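Local coordinates for cytosolic phospholipase A2 delta (Homo sapiens, PDB 5IZ5), which hydrolyses glycerophospholipids at the sn-2 position in a calcium-dependent manner, releasing a fatty acid, with a preference for linoleic acid, at residues L788-Y791 with N792-S796. The protein carries 3 engineered substitutions. Sequence-based numbering, arbitrary orientation.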
ATOM      1  N   LEU B 788      28.114  13.599  13.834  1.00 52.21           N
ATOM      2  CA  LEU B 788      28.628  13.441  12.478  1.00 51.77           C
ATOM      3  C   LEU B 788      27.609  13.919  11.451  1.00 51.42           C
ATOM      4  O   LEU B 788      27.943  14.670  10.534  1.00 54.62           O
ATOM      5  CB  LEU B 788      28.976  11.977  12.193  1.00 51.19           C
ATOM      6  CG  LEU B 788      29.267  11.626  10.730  1.00 50.75           C
ATOM      7  CD1 LEU B 788      30.459  12.417  10.210  1.00 52.26           C
ATOM      8  CD2 LEU B 788      29.510  10.138  10.571  1.00 51.58           C
ATOM      9  N   SER B 789      26.373  13.452  11.595  1.00 51.09           N
ATOM     10  CA  SER B 789      25.301  13.785  10.662  1.00 48.94           C
ATOM     11  C   SER B 789      25.038  15.284  10.664  1.00 46.93           C
ATOM     12  O   SER B 789      24.934  15.907   9.613  1.00 45.30           O
ATOM     13  CB  SER B 789      24.019  13.023  11.028  1.00 49.05           C
ATOM     14  OG  SER B 789      24.246  11.628  11.080  1.00 47.39           O
ATOM     15  N   ASP B 790      24.918  15.842  11.863  1.00 46.98           N
ATOM     16  CA  ASP B 790      24.759  17.279  12.056  1.00 49.81           C
ATOM     17  C   ASP B 790      25.883  18.054  11.361  1.00 50.70           C
ATOM     18  O   ASP B 790      25.633  18.982  10.592  1.00 50.61           O
ATOM     19  CB  ASP B 790      24.747  17.578  13.559  1.00 50.20           C
ATOM     20  CG  ASP B 790      24.606  19.053  13.873  1.00 50.76           C
ATOM     21  OD1 ASP B 790      24.141  19.826  13.012  1.00 53.99           O
ATOM     22  OD2 ASP B 790      24.953  19.437  15.004  1.00 55.44           O
ATOM     23  N   TYR B 791      27.116  17.642  11.626  1.00 52.27           N
ATOM     24  CA  TYR B 791      28.289  18.283  11.044  1.00 54.84           C
ATOM     25  C   TYR B 791      28.273  18.243   9.517  1.00 53.32           C
ATOM     26  O   TYR B 791      28.479  19.269   8.867  1.00 53.03           O
ATOM     27  CB  TYR B 791      29.561  17.622  11.571  1.00 56.65           C
ATOM     28  CG  TYR B 791      30.812  18.104  10.889  1.00 58.92           C
ATOM     29  CD1 TYR B 791      31.536  19.181  11.393  1.00 60.44           C
ATOM     30  CD2 TYR B 791      31.274  17.480   9.742  1.00 57.95           C
ATOM     31  CE1 TYR B 791      32.687  19.623  10.765  1.00 60.58           C
ATOM     32  CE2 TYR B 791      32.416  17.914   9.110  1.00 60.57           C
ATOM     33  CZ  TYR B 791      33.122  18.985   9.623  1.00 60.72           C
ATOM     34  OH  TYR B 791      34.266  19.419   8.993  1.00 60.16           O
ATOM     35  N   ASN B 792      28.034  17.060   8.952  1.00 53.17           N
ATOM     36  CA  ASN B 792      28.038  16.875   7.495  1.00 54.02           C
ATOM     37  C   ASN B 792      27.083  17.794   6.754  1.00 53.64           C
ATOM     38  O   ASN B 792      27.359  18.200   5.628  1.00 54.05           O
ATOM     39  CB  ASN B 792      27.711  15.429   7.121  1.00 55.02           C
ATOM     40  CG  ASN B 792      28.849  14.480   7.413  1.00 57.65           C
ATOM     41  OD1 ASN B 792      29.896  14.883   7.923  1.00 60.67           O
ATOM     42  ND2 ASN B 792      28.658  13.214   7.078  1.00 56.55           N
ATOM     43  N   VAL B 793      25.958  18.115   7.376  1.00 52.38           N
ATOM     44  CA  VAL B 793      25.018  19.052   6.775  1.00 52.43           C
ATOM     45  C   VAL B 793      25.478  20.499   7.000  1.00 51.48           C
ATOM     46  O   VAL B 793      25.457  21.302   6.071  1.00 47.92           O
ATOM     47  CB  VAL B 793      23.583  18.818   7.290  1.00 51.74           C
ATOM     48  CG1 VAL B 793      22.670  19.984   6.934  1.00 50.72           C
ATOM     49  CG2 VAL B 793      23.036  17.525   6.702  1.00 53.10           C
ATOM     50  N   GLN B 794      25.896  20.824   8.221  1.00 54.00           N
ATOM     51  CA  GLN B 794      26.375  22.182   8.521  1.00 58.48           C
ATOM     52  C   GLN B 794      27.547  22.595   7.631  1.00 57.74           C
ATOM     53  O   GLN B 794      27.538  23.671   7.044  1.00 58.30           O
ATOM     54  CB  GLN B 794      26.738  22.331   9.998  1.00 59.80           C
ATOM     55  CG  GLN B 794      25.538  22.667  10.864  1.00 63.61           C
ATOM     56  CD  GLN B 794      25.874  22.740  12.339  1.00 66.59           C
ATOM     57  OE1 GLN B 794      26.995  22.444  12.751  1.00 72.92           O
ATOM     58  NE2 GLN B 794      24.898  23.131  13.146  1.00 66.40           N
ATOM     59  N   THR B 795      28.533  21.718   7.500  1.00 56.80           N
ATOM     60  CA  THR B 795      29.669  21.980   6.613  1.00 56.39           C
ATOM     61  C   THR B 795      29.280  22.118   5.135  1.00 54.25           C
ATOM     62  O   THR B 795      30.084  22.572   4.336  1.00 54.79           O
ATOM     63  CB  THR B 795      30.734  20.886   6.728  1.00 58.18           C
ATOM     64  OG1 THR B 795      31.996  21.407   6.282  1.00 59.70           O
ATOM     65  CG2 THR B 795      30.349  19.697   5.886  1.00 58.39           C
ATOM     66  N   SER B 796      28.074  21.690   4.767  1.00 51.79           N
ATOM     67  CA  SER B 796      27.596  21.803   3.390  1.00 49.72           C
ATOM     68  C   SER B 796      26.668  22.999   3.202  1.00 47.65           C
ATOM     69  O   SER B 796      26.019  23.124   2.160  1.00 46.23           O
ATOM     70  CB  SER B 796      26.853  20.524   2.996  1.00 51.44           C
ATOM     71  OG  SER B 796      27.622  19.382   3.296  1.00 51.52           O
TER
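Asn792, Gln794 and Thr795 give their backbone N-H groups to the carbonyls of Leu788, Asp790 and Tyr791, the i to i+4 pattern of the last turns of helix 779-794. Thr795 N to Tyr791 O, at 2.8 Å, is almost straight (177°), whereas Val793 N divides itself weakly between Ser789 O and Asp790 O. Past these bonds the chain turns toward helix 797-810: Ser796 N reaches back to Val793 O, and Ser796 OG donates to Asn792 O at 2.6 Å, so the side chain takes up a carbonyl near the end of the helix.

Among the side-chain contacts, Leu788 CD1 lies 3.4 Å from Asn792 OD1. Asn792 OD1 also sits at the edge of the Tyr791 ring, in its plane, 3.5 Å from Tyr791 CD2, with the amide plane turned 66° from the ring. Thr795 CB comes over one face near the rim, 4.2 Å from Tyr791 CE2. With CG anti to the backbone N (chi1 173°), the ring projects outward and leans slightly forward, which lets Thr795 CB meet that face. Beyond this turn, Tyr791 OH bonds to Ser740 and Asn792 ND2 to the carbonyl of Val737, tying the helix to the loop after strand 730-734.

On the helix 335-351 side, Ser789 OG bonds to Ser341 OG, and Gln794 NE2 comes within 3.4 Å of Asp790 OD1, but the angle is too poor for a hydrogen bond. With an alanine in place of Gln794, the amide beside Asp790 OD1 would be gone, and the carboxylate would probably turn more freely. The chemistry is therefore split: the backbone holds the turn itself, while the polar ends of Ser789, Tyr791 and Asn792 bond outward, joining helix 779-794 to its neighbours in the catalytic domain.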